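Local coordinates for obscurin (Homo sapiens, PDB 2YZ8), which is a giant muscle protein of the sarcomere, probably serving as a scaffold and signalling protein, with this Ig-like domain one of its many modules, at residues V20-A26 with V66-P72. Sequence-based numbering, arbitrary orientation.
Sequences VLEGGAA and VVRNLRP
A26 and V67 form an antiparallel hydrogen-bonded pair, V67 N giving to A26 O at 2.8 Å and A26 N returning the bond to V67 O. Further along, the backbones stay joined: L70 N reaches G24 O from well above the carbonyl plane, and G23 N meets L70 O at 2.7 Å. A water bridges G24 O and N69 N, which lie near each other but at too poor an angle to bond directly. G23 sits in the type II turn L21-G24 with phi 91°, where a CB would crowd the carbonyl oxygen of E22, which calls for glycine. L70 has the largest share of the side-chain contact. Its CD1 lies 3.5 Å from V20 CG1 and 3.6 Å from A26 CB, the V20 and L70 side chains crossing at about a right angle; with chi2 at -174°, CD1 runs out anti to CA and lies against both. L91 of strand 85-94 touches all three residues. The buried L21 O, 3.9 Å from the same methyl, finds no polar partner. Toward the outside, E22 holds CG anti to its N (chi1 -166°) and runs out extended, so that OE2 comes 3.6 Å from P72 CD while CG lies beside L70 O. Cut back to an alanine here, the residue would probably open a gap beside P72 CD and CG and leave L70 O without the methylene next to it. Strand 18-21 belongs to one sheet and strands 26-32 and 62-67 to the other, so the turn between 18-21 and 26-32 crosses from sheet to sheet and is tied to residues 68-72 at one end of the beta sandwich, as expected for an I-set immunoglobulin domain.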
# COMPACT_ATOMS: atom_id res chain seq x y z
N VAL A 20 0.91 13.03 -0.44
CA VAL A 20 1.41 13.13 -1.82
C VAL A 20 0.56 14.12 -2.61
O VAL A 20 -0.64 14.24 -2.36
CB VAL A 20 1.38 11.74 -2.53
CG1 VAL A 20 1.92 11.84 -3.96
CG2 VAL A 20 2.18 10.71 -1.75
N LEU A 21 1.19 14.82 -3.55
CA LEU A 21 0.48 15.72 -4.46
C LEU A 21 -0.47 14.97 -5.39
O LEU A 21 -0.19 13.83 -5.79
CB LEU A 21 1.46 16.55 -5.31
CG LEU A 21 2.16 17.81 -4.78
CD1 LEU A 21 1.20 18.77 -4.08
CD2 LEU A 21 3.35 17.48 -3.88
N GLU A 22 -1.58 15.62 -5.74
CA GLU A 22 -2.51 15.14 -6.75
C GLU A 22 -1.79 14.93 -8.09
O GLU A 22 -0.87 15.68 -8.43
CB GLU A 22 -3.62 16.18 -6.93
CG GLU A 22 -4.85 15.71 -7.70
CD GLU A 22 -5.85 16.83 -7.98
OE1 GLU A 22 -5.55 18.01 -7.68
OE2 GLU A 22 -6.94 16.52 -8.50
N GLY A 23 -2.20 13.90 -8.83
CA GLY A 23 -1.67 13.65 -10.17
C GLY A 23 -0.45 12.76 -10.27
O GLY A 23 -0.14 12.24 -11.35
N GLY A 24 0.25 12.57 -9.15
CA GLY A 24 1.48 11.78 -9.15
C GLY A 24 1.25 10.28 -9.06
O GLY A 24 0.29 9.75 -9.62
N ALA A 25 2.16 9.61 -8.36
CA ALA A 25 1.99 8.21 -8.01
C ALA A 25 2.37 8.07 -6.54
O ALA A 25 3.36 8.64 -6.09
CB ALA A 25 2.87 7.32 -8.88
N ALA A 26 1.55 7.34 -5.80
CA ALA A 26 1.83 7.06 -4.39
C ALA A 26 2.47 5.68 -4.27
O ALA A 26 1.93 4.71 -4.79
CB ALA A 26 0.56 7.14 -3.58
N VAL A 66 1.81 0.61 -5.63
CA VAL A 66 1.85 1.83 -6.40
C VAL A 66 0.41 2.20 -6.77
O VAL A 66 -0.31 1.40 -7.36
CB VAL A 66 2.75 1.70 -7.66
CG1 VAL A 66 2.88 3.04 -8.37
CG2 VAL A 66 4.13 1.20 -7.26
N VAL A 67 0.01 3.40 -6.37
CA VAL A 67 -1.29 3.95 -6.72
C VAL A 67 -1.04 5.01 -7.77
O VAL A 67 -0.53 6.09 -7.46
CB VAL A 67 -1.99 4.59 -5.49
CG1 VAL A 67 -3.43 4.94 -5.81
CG2 VAL A 67 -1.93 3.66 -4.29
N ARG A 68 -1.37 4.70 -9.02
CA ARG A 68 -1.08 5.59 -10.14
C ARG A 68 -2.21 6.61 -10.36
O ARG A 68 -3.32 6.42 -9.85
CB ARG A 68 -0.81 4.78 -11.40
CG ARG A 68 0.54 4.06 -11.37
CD ARG A 68 0.70 3.08 -12.51
NE ARG A 68 -0.01 1.83 -12.24
CZ ARG A 68 0.33 0.65 -12.74
NH1 ARG A 68 1.39 0.53 -13.53
NH2 ARG A 68 -0.38 -0.42 -12.43
N ASN A 69 -1.90 7.68 -11.09
CA ASN A 69 -2.85 8.76 -11.38
C ASN A 69 -3.64 9.21 -10.14
O ASN A 69 -4.88 9.16 -10.12
CB ASN A 69 -3.80 8.38 -12.52
CG ASN A 69 -3.07 8.14 -13.84
OD1 ASN A 69 -2.13 7.34 -13.92
ND2 ASN A 69 -3.52 8.81 -14.89
N LEU A 70 -2.91 9.65 -9.11
CA LEU A 70 -3.53 10.04 -7.84
C LEU A 70 -4.59 11.13 -7.98
O LEU A 70 -4.33 12.19 -8.55
CB LEU A 70 -2.49 10.47 -6.81
CG LEU A 70 -1.94 9.43 -5.84
CD1 LEU A 70 -1.05 10.14 -4.85
CD2 LEU A 70 -3.05 8.68 -5.11
N ARG A 71 -5.77 10.82 -7.46
CA ARG A 71 -6.89 11.75 -7.37
C ARG A 71 -7.20 11.88 -5.87
O ARG A 71 -6.82 11.01 -5.10
CB ARG A 71 -8.11 11.17 -8.08
CG ARG A 71 -7.93 10.84 -9.55
CD ARG A 71 -9.02 9.87 -9.99
NE ARG A 71 -8.91 8.59 -9.27
CZ ARG A 71 -9.90 7.71 -9.14
NH1 ARG A 71 -11.09 7.94 -9.66
NH2 ARG A 71 -9.68 6.59 -8.46
N PRO A 72 -7.91 12.96 -5.46
CA PRO A 72 -8.33 13.05 -4.05
C PRO A 72 -9.16 11.85 -3.56
O PRO A 72 -9.07 11.49 -2.39
CB PRO A 72 -9.18 14.33 -4.01
CG PRO A 72 -8.74 15.13 -5.18
CD PRO A 72 -8.35 14.13 -6.24
O HOH W 1 0.97 7.89 -11.97